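Halohydrin dehalogenase (Rhizobium radiobacter, PDB 4IY1) catalyses the reversible conversion of vicinal halohydrins into epoxides with release of halide, and can open epoxides with nucleophiles such as cyanide. Local coordinates at residues T3-N8 and G71-L76; R121-H126 and G164-P169. The protein carries 37 engineered substitutions. All coordinates share one frame; numbering follows the deposited sequence.

Interaction 1 (T3-N8 and G71-L76); sequences TAIVTN and GHVDIL. Engineered in segment 71-76: His72 (natural residue Gln), Ile75 (natural residue Val).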
ATOM      1  N   THR B   3     -16.993 -28.667   4.215  1.00 34.30           N
ATOM      2  CA  THR B   3     -17.003 -28.893   2.767  1.00 35.20           C
ATOM      3  C   THR B   3     -16.350 -27.703   2.065  1.00 30.47           C
ATOM      4  O   THR B   3     -16.648 -26.549   2.392  1.00 31.89           O
ATOM      5  CB  THR B   3     -18.453 -28.993   2.236  1.00 41.97           C
ATOM      6  OG1 THR B   3     -19.155 -30.057   2.900  1.00 42.98           O
ATOM      7  CG2 THR B   3     -18.464 -29.256   0.734  1.00 38.86           C
ATOM      8  N   ALA B   4     -15.500 -27.974   1.081  1.00 28.02           N
ATOM      9  CA  ALA B   4     -14.778 -26.903   0.396  1.00 30.53           C
ATOM     10  C   ALA B   4     -14.917 -27.132  -1.094  1.00 31.17           C
ATOM     11  O   ALA B   4     -15.225 -28.246  -1.512  1.00 37.23           O
ATOM     12  CB  ALA B   4     -13.299 -26.911   0.792  1.00 28.21           C
ATOM     13  N   ILE B   5     -14.824 -26.046  -1.869  1.00 34.12           N
ATOM     14  CA  ILE B   5     -14.730 -26.092  -3.334  1.00 29.07           C
ATOM     15  C   ILE B   5     -13.494 -25.363  -3.777  1.00 30.63           C
ATOM     16  O   ILE B   5     -13.280 -24.204  -3.405  1.00 32.16           O
ATOM     17  CB  ILE B   5     -15.870 -25.321  -4.010  1.00 29.80           C
ATOM     18  CG1 ILE B   5     -17.212 -25.769  -3.478  1.00 36.59           C
ATOM     19  CG2 ILE B   5     -15.796 -25.445  -5.526  1.00 33.91           C
ATOM     20  CD1 ILE B   5     -18.311 -24.797  -3.835  1.00 41.35           C
ATOM     21  N   VAL B   6     -12.755 -25.990  -4.678  1.00 27.10           N
ATOM     22  CA  VAL B   6     -11.615 -25.359  -5.326  1.00 31.54           C
ATOM     23  C   VAL B   6     -11.907 -25.427  -6.819  1.00 29.16           C
ATOM     24  O   VAL B   6     -12.380 -26.451  -7.313  1.00 33.89           O
ATOM     25  CB  VAL B   6     -10.301 -26.139  -5.018  1.00 25.52           C
ATOM     26  CG1 VAL B   6      -9.102 -25.511  -5.713  1.00 31.24           C
ATOM     27  CG2 VAL B   6     -10.065 -26.257  -3.527  1.00 21.08           C
ATOM     28  N   THR B   7     -11.797 -24.293  -7.491  1.00 26.78           N
ATOM     29  CA  THR B   7     -12.072 -24.209  -8.903  1.00 23.82           C
ATOM     30  C   THR B   7     -10.784 -24.416  -9.676  1.00 27.74           C
ATOM     31  O   THR B   7      -9.677 -24.238  -9.127  1.00 27.15           O
ATOM     32  CB  THR B   7     -12.678 -22.821  -9.283  1.00 30.22           C
ATOM     33  OG1 THR B   7     -11.762 -21.762  -8.918  1.00 27.89           O
ATOM     34  CG2 THR B   7     -14.024 -22.611  -8.556  1.00 23.52           C
ATOM     35  N   ASN B   8     -10.925 -24.691 -10.968  1.00 25.04           N
ATOM     36  CA  ASN B   8      -9.789 -24.834 -11.858  1.00 28.57           C
ATOM     37  C   ASN B   8      -8.696 -25.725 -11.264  1.00 27.09           C
ATOM     38  O   ASN B   8      -7.515 -25.397 -11.281  1.00 32.20           O
ATOM     39  CB  ASN B   8      -9.247 -23.452 -12.254  1.00 29.99           C
ATOM     40  CG  ASN B   8     -10.241 -22.657 -13.099  1.00 33.43           C
ATOM     41  OD1 ASN B   8     -10.910 -23.204 -13.981  1.00 35.64           O
ATOM     42  ND2 ASN B   8     -10.374 -21.376 -12.804  1.00 32.83           N
ATOM     43  N   GLY B  71     -23.486 -31.270   1.290  1.00 46.88           N
ATOM     44  CA  GLY B  71     -23.965 -30.594   2.492  1.00 53.70           C
ATOM     45  C   GLY B  71     -24.229 -29.097   2.381  1.00 61.98           C
ATOM     46  O   GLY B  71     -25.372 -28.655   2.513  1.00 74.14           O
ATOM     47  N   HIS B  72     -23.172 -28.314   2.188  1.00 53.95           N
ATOM     48  CA  HIS B  72     -23.187 -26.876   2.473  1.00 47.94           C
ATOM     49  C   HIS B  72     -21.785 -26.423   2.426  1.00 49.64           C
ATOM     50  O   HIS B  72     -20.928 -26.997   3.099  1.00 59.58           O
ATOM     51  CB  HIS B  72     -23.719 -26.587   3.879  1.00 52.80           C
ATOM     52  CG  HIS B  72     -25.118 -26.007   3.898  1.00 76.77           C
ATOM     53  ND1 HIS B  72     -25.954 -26.153   4.953  1.00 77.05           N
ATOM     54  CD2 HIS B  72     -25.841 -25.312   2.917  1.00 75.50           C
ATOM     55  CE1 HIS B  72     -27.131 -25.555   4.678  1.00 68.32           C
ATOM     56  NE2 HIS B  72     -27.059 -25.041   3.431  1.00 69.65           N
ATOM     57  N   VAL B  73     -21.536 -25.333   1.715  1.00 41.64           N
ATOM     58  CA  VAL B  73     -20.168 -24.930   1.421  1.00 40.95           C
ATOM     59  C   VAL B  73     -19.585 -24.110   2.576  1.00 36.73           C
ATOM     60  O   VAL B  73     -20.163 -23.112   3.002  1.00 40.96           O
ATOM     61  CB  VAL B  73     -20.092 -24.150   0.094  1.00 40.49           C
ATOM     62  CG1 VAL B  73     -18.675 -23.693  -0.188  1.00 36.38           C
ATOM     63  CG2 VAL B  73     -20.637 -24.991  -1.047  1.00 44.77           C
ATOM     64  N   ASP B  74     -18.515 -24.612   3.172  1.00 36.97           N
ATOM     65  CA  ASP B  74     -17.869 -23.895   4.263  1.00 30.99           C
ATOM     66  C   ASP B  74     -16.716 -23.083   3.703  1.00 25.21           C
ATOM     67  O   ASP B  74     -16.348 -22.057   4.256  1.00 31.07           O
ATOM     68  CB  ASP B  74     -17.367 -24.868   5.328  1.00 31.66           C
ATOM     69  CG  ASP B  74     -18.504 -25.622   6.017  1.00 38.28           C
ATOM     70  OD1 ASP B  74     -18.710 -26.808   5.699  1.00 45.59           O
ATOM     71  OD2 ASP B  74     -19.148 -25.053   6.917  1.00 36.20           O
ATOM     72  N   ILE B  75     -16.099 -23.585   2.645  1.00 27.72           N
ATOM     73  CA  ILE B  75     -14.933 -22.927   2.078  1.00 28.24           C
ATOM     74  C   ILE B  75     -15.017 -22.798   0.575  1.00 31.81           C
ATOM     75  O   ILE B  75     -15.217 -23.795  -0.134  1.00 31.71           O
ATOM     76  CB  ILE B  75     -13.625 -23.655   2.469  1.00 30.40           C
ATOM     77  CG1 ILE B  75     -13.458 -23.682   3.993  1.00 31.59           C
ATOM     78  CG2 ILE B  75     -12.430 -22.950   1.868  1.00 29.23           C
ATOM     79  CD1 ILE B  75     -12.962 -25.022   4.506  1.00 37.77           C
ATOM     80  N   LEU B  76     -14.852 -21.569   0.084  1.00 28.27           N
ATOM     81  CA  LEU B  76     -14.710 -21.340  -1.335  1.00 26.27           C
ATOM     82  C   LEU B  76     -13.271 -20.942  -1.617  1.00 26.33           C
ATOM     83  O   LEU B  76     -12.773 -19.957  -1.070  1.00 26.09           O
ATOM     84  CB  LEU B  76     -15.629 -20.189  -1.767  1.00 27.18           C
ATOM     85  CG  LEU B  76     -15.436 -19.595  -3.166  1.00 27.22           C
ATOM     86  CD1 LEU B  76     -15.658 -20.666  -4.246  1.00 22.07           C
ATOM     87  CD2 LEU B  76     -16.392 -18.388  -3.378  1.00 22.44           C
TER
HETATM   88  O   HOH W   1     -20.936 -28.611   5.284  1.00 50.16           O

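Interaction 2 (R121-H126 and G164-P169); sequences RRKSGH and GEHNIP. Engineered in segment 121-126: Arg121 (natural residue Lys). Engineered in segment 164-169: His166 (natural residue Tyr).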
ATOM      1  N   ARG B 121     -26.477 -16.925   6.538  1.00 29.95           N
ATOM      2  CA  ARG B 121     -27.458 -17.660   7.345  1.00 35.85           C
ATOM      3  C   ARG B 121     -26.787 -18.514   8.439  1.00 38.93           C
ATOM      4  O   ARG B 121     -27.153 -18.428   9.607  1.00 36.40           O
ATOM      5  CB  ARG B 121     -28.344 -18.542   6.433  1.00 35.77           C
ATOM      6  CG  ARG B 121     -29.297 -17.747   5.541  1.00 32.44           C
ATOM      7  CD  ARG B 121     -30.390 -18.620   4.957  1.00 39.93           C
ATOM      8  NE  ARG B 121     -29.906 -19.469   3.883  1.00 37.20           N
ATOM      9  CZ  ARG B 121     -29.903 -19.118   2.600  1.00 37.68           C
ATOM     10  NH1 ARG B 121     -30.413 -17.956   2.222  1.00 37.10           N
ATOM     11  NH2 ARG B 121     -29.380 -19.929   1.693  1.00 37.88           N
ATOM     12  N   ARG B 122     -25.764 -19.282   8.068  1.00 33.18           N
ATOM     13  CA  ARG B 122     -25.032 -20.084   9.048  1.00 33.66           C
ATOM     14  C   ARG B 122     -24.024 -19.302   9.894  1.00 37.80           C
ATOM     15  O   ARG B 122     -23.460 -19.839  10.847  1.00 37.41           O
ATOM     16  CB  ARG B 122     -24.356 -21.277   8.367  1.00 39.82           C
ATOM     17  CG  ARG B 122     -25.327 -22.214   7.651  1.00 46.19           C
ATOM     18  CD  ARG B 122     -24.672 -22.950   6.479  1.00 46.81           C
ATOM     19  NE  ARG B 122     -23.675 -23.908   6.943  1.00 60.38           N
ATOM     20  CZ  ARG B 122     -22.374 -23.868   6.636  1.00 69.14           C
ATOM     21  NH1 ARG B 122     -21.895 -22.943   5.795  1.00 62.56           N
ATOM     22  NH2 ARG B 122     -21.548 -24.758   7.183  1.00 51.79           N
ATOM     23  N   LYS B 123     -23.849 -18.012   9.609  1.00 30.06           N
ATOM     24  CA  LYS B 123     -22.792 -17.250  10.240  1.00 29.72           C
ATOM     25  C   LYS B 123     -21.486 -18.079  10.273  1.00 29.11           C
ATOM     26  O   LYS B 123     -20.837 -18.171  11.299  1.00 31.40           O
ATOM     27  CB  LYS B 123     -23.183 -16.813  11.650  1.00 29.97           C
ATOM     28  CG  LYS B 123     -24.453 -15.982  11.715  1.00 37.51           C
ATOM     29  CD  LYS B 123     -24.120 -14.505  11.533  1.00 51.21           C
ATOM     30  CE  LYS B 123     -25.362 -13.651  11.300  1.00 57.01           C
ATOM     31  NZ  LYS B 123     -25.835 -13.738   9.887  1.00 55.42           N
ATOM     32  N   SER B 124     -21.150 -18.738   9.168  1.00 34.44           N
ATOM     33  CA  SER B 124     -19.828 -19.329   9.055  1.00 32.68           C
ATOM     34  C   SER B 124     -19.463 -19.652   7.609  1.00 34.99           C
ATOM     35  O   SER B 124     -20.317 -19.983   6.794  1.00 37.58           O
ATOM     36  CB  SER B 124     -19.695 -20.561   9.965  1.00 39.36           C
ATOM     37  OG  SER B 124     -20.013 -21.744   9.267  1.00 44.79           O
ATOM     38  N   GLY B 125     -18.176 -19.566   7.304  1.00 28.08           N
ATOM     39  CA  GLY B 125     -17.687 -19.796   5.956  1.00 27.67           C
ATOM     40  C   GLY B 125     -16.362 -19.057   5.840  1.00 28.22           C
ATOM     41  O   GLY B 125     -16.019 -18.246   6.709  1.00 28.17           O
ATOM     42  N   HIS B 126     -15.575 -19.422   4.835  1.00 28.05           N
ATOM     43  CA  HIS B 126     -14.348 -18.708   4.519  1.00 28.66           C
ATOM     44  C   HIS B 126     -14.285 -18.610   3.032  1.00 29.28           C
ATOM     45  O   HIS B 126     -14.632 -19.564   2.330  1.00 26.37           O
ATOM     46  CB  HIS B 126     -13.133 -19.489   5.019  1.00 26.49           C
ATOM     47  CG  HIS B 126     -13.015 -19.530   6.511  1.00 24.61           C
ATOM     48  ND1 HIS B 126     -13.646 -20.451   7.254  1.00 24.99           N
ATOM     49  CD2 HIS B 126     -12.186 -18.820   7.390  1.00 25.07           C
ATOM     50  CE1 HIS B 126     -13.373 -20.243   8.568  1.00 22.18           C
ATOM     51  NE2 HIS B 126     -12.457 -19.274   8.652  1.00 21.68           N
ATOM     52  N   GLY B 164     -17.770  -9.617   7.585  1.00 25.49           N
ATOM     53  CA  GLY B 164     -17.261  -9.776   8.929  1.00 25.00           C
ATOM     54  C   GLY B 164     -18.386  -9.869   9.942  1.00 31.80           C
ATOM     55  O   GLY B 164     -18.335 -10.682  10.859  1.00 29.15           O
ATOM     56  N   GLU B 165     -19.425  -9.067   9.738  1.00 29.10           N
ATOM     57  CA  GLU B 165     -20.568  -8.976  10.649  1.00 30.81           C
ATOM     58  C   GLU B 165     -21.202 -10.354  10.747  1.00 34.94           C
ATOM     59  O   GLU B 165     -21.822 -10.696  11.751  1.00 36.24           O
ATOM     60  CB  GLU B 165     -21.591  -8.009  10.041  1.00 36.82           C
ATOM     61  CG  GLU B 165     -22.701  -7.554  10.947  1.00 52.99           C
ATOM     62  CD  GLU B 165     -23.785  -6.826  10.170  1.00 58.18           C
ATOM     63  OE1 GLU B 165     -24.980  -7.092  10.430  1.00 58.51           O
ATOM     64  OE2 GLU B 165     -23.430  -6.018   9.281  1.00 55.12           O
ATOM     65  N   HIS B 166     -21.092 -11.123   9.677  1.00 25.19           N
ATOM     66  CA  HIS B 166     -21.694 -12.445   9.630  1.00 30.65           C
ATOM     67  C   HIS B 166     -20.691 -13.518   9.899  1.00 25.60           C
ATOM     68  O   HIS B 166     -20.882 -14.675   9.548  1.00 34.74           O
ATOM     69  CB  HIS B 166     -22.405 -12.667   8.303  1.00 35.26           C
ATOM     70  CG  HIS B 166     -23.360 -11.550   7.941  1.00 46.61           C
ATOM     71  ND1 HIS B 166     -24.618 -11.480   8.435  1.00 45.00           N
ATOM     72  CD2 HIS B 166     -23.167 -10.381   7.190  1.00 37.36           C
ATOM     73  CE1 HIS B 166     -25.189 -10.320   8.044  1.00 41.82           C
ATOM     74  NE2 HIS B 166     -24.312  -9.661   7.261  1.00 40.76           N
ATOM     75  N   ASN B 167     -19.596 -13.131  10.522  1.00 25.73           N
ATOM     76  CA  ASN B 167     -18.538 -14.081  10.876  1.00 33.74           C
ATOM     77  C   ASN B 167     -17.932 -14.885   9.704  1.00 29.73           C
ATOM     78  O   ASN B 167     -17.601 -16.064   9.858  1.00 30.44           O
ATOM     79  CB  ASN B 167     -19.028 -15.029  11.966  1.00 27.65           C
ATOM     80  CG  ASN B 167     -17.916 -15.889  12.528  1.00 35.56           C
ATOM     81  OD1 ASN B 167     -16.881 -15.380  12.963  1.00 37.51           O
ATOM     82  ND2 ASN B 167     -18.117 -17.201  12.518  1.00 28.74           N
ATOM     83  N   ILE B 168     -17.725 -14.230   8.568  1.00 26.91           N
ATOM     84  CA  ILE B 168     -17.151 -14.889   7.392  1.00 22.57           C
ATOM     85  C   ILE B 168     -15.898 -14.135   6.960  1.00 27.39           C
ATOM     86  O   ILE B 168     -16.012 -13.092   6.305  1.00 25.44           O
ATOM     87  CB  ILE B 168     -18.143 -14.826   6.228  1.00 22.63           C
ATOM     88  CG1 ILE B 168     -19.380 -15.669   6.537  1.00 25.39           C
ATOM     89  CG2 ILE B 168     -17.527 -15.307   4.918  1.00 19.31           C
ATOM     90  CD1 ILE B 168     -20.551 -15.303   5.674  1.00 26.62           C
ATOM     91  N   PRO B 169     -14.697 -14.712   7.213  1.00 29.42           N
ATOM     92  CA  PRO B 169     -13.448 -14.051   6.806  1.00 24.81           C
ATOM     93  C   PRO B 169     -13.254 -14.134   5.306  1.00 23.37           C
ATOM     94  O   PRO B 169     -13.679 -15.110   4.690  1.00 22.67           O
ATOM     95  CB  PRO B 169     -12.364 -14.877   7.521  1.00 26.03           C
ATOM     96  CG  PRO B 169     -13.088 -15.486   8.701  1.00 23.39           C
ATOM     97  CD  PRO B 169     -14.426 -15.854   8.105  1.00 28.62           C
TER
HETATM   98  O   HOH W   2     -16.390 -18.510   9.709  1.00 30.16           O

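Interaction 1 (T3-N8 and G71-L76)
Thr3 O is the best-held polar atom here, gripped by two backbone N-H groups in a row. Asp74 N lies 2.8 Å from Thr3 O, and Ile75 N lies 3.0 Å from Thr3 O. Both donors lie in the carbonyl plane. Two consecutive N-H groups can point the same way because Asp74 has near-helical backbone angles (psi -31°).

The Asp74 side chain also reaches back to Thr3. Its CG stands beside its own backbone N and anti to the carbonyl carbon (chi1 -65°). Asp74 OD1 takes Thr3 N at 2.9 Å, using the anti lone pair. Asp74 OD2 is held by a salt bridge to Arg122 of helix 94-122. Water 1 also donates to Asp74 OD1 and to the backbone O of engineered His72, and bonds weakly to Thr3 OG1.

Further along, the pairing is that of a parallel sheet. Ile75 straddles Ala4: its N-H goes to Thr3 O, and its carbonyl receives Ile5 N, with 2.9 Å between Ile5 N and Ile75 O. That bond runs nearly along the C=O axis. The Ala4 and Ile75 side chains share one sheet face and meet CB to CB at 3.7 Å. Ile75 is an engineered residue. Ile5 and Leu76 lie on the opposite face. There the Ile5 chain is extended at chi2 (165°), and the Ile5 and Val73 side chains cross at about a right angle, with Ile5 CD1 3.6 Å from Val73 CG2.

Strand 3-6 lies beside 75-79, the middle strand of the Rossmann-type parallel sheet of short-chain dehydrogenases/reductases. Strand 3-6 also pairs with strand 27-30. Helix 59-70 packs on Thr3 and Ile5, helix 94-122 touches Val73, and helix 14-23 meets Val6 on the Ala4 face.

Interaction 2 (R121-H126 and G164-P169)
Both segments leave a helix through a Schellman motif and then run side by side toward neighbouring parallel strands of the Rossmann-type fold. Lys123 follows helix 94-122, and Asn167 is the C-prime residue of the motif that ends the helix beginning at 143. Each has positive phi (43° and 57°). In the second motif Asn167 N bonds back to Gly164 O. The backbones come close where Lys123 CA lies 3.3 Å from His166 O, a CA-H...O contact.

Asn167 extends its side chain toward the other segment, with CG anti to the backbone N (chi1 -171°). Its ND2 lies 3.1 Å from Lys123 O. The hydrogen bond is almost straight at the hydrogen, and the acceptor lies in the amide plane, but the donor sits above the plane of the carbonyl. Water 2 donates to Asn167 O and accepts from Gly125 N.

Lys123 bends at chi2 and chi4, so its chain passes over the His166 backbone and its tip reaches the imidazole. Lys123 NZ donates at the ring edge, in plane, 2.9 Å from His166 ND1. This suggests that ND1 carries no proton. The amine also donates to Lys120 O, its strongest partner. His166 is engineered.

Ile168 lays CG2 against Gly125. At the inner end His126 NE2 is bonded to Asp230, and Pro169 CD sits over one face of the His126 ring, 4.1 Å from its centroid.

In the fold
Interaction 1 is buried in the sheet and held mainly by backbone bonds between two parallel strands. Interaction 2 lies nearer the surface, where two helix ends turn into adjacent strands. Side-chain bonds, a bridging water and a CH-pi contact do more of the work there. The centres of interactions 1 and 2 are about 14 Å apart. Interaction 1 closes before interaction 2 opens; strand 75-79 leads on to helix 94-122. They also touch directly. Asp74 OD2 forms a salt bridge with Arg122 NH2 at 2.4 Å. The Asp74 carboxylate thus joins segments 3-8, 71-76 and 121-126. Asp74 O probably accepts His126 N, carrying the sheet onward to strand 126-130.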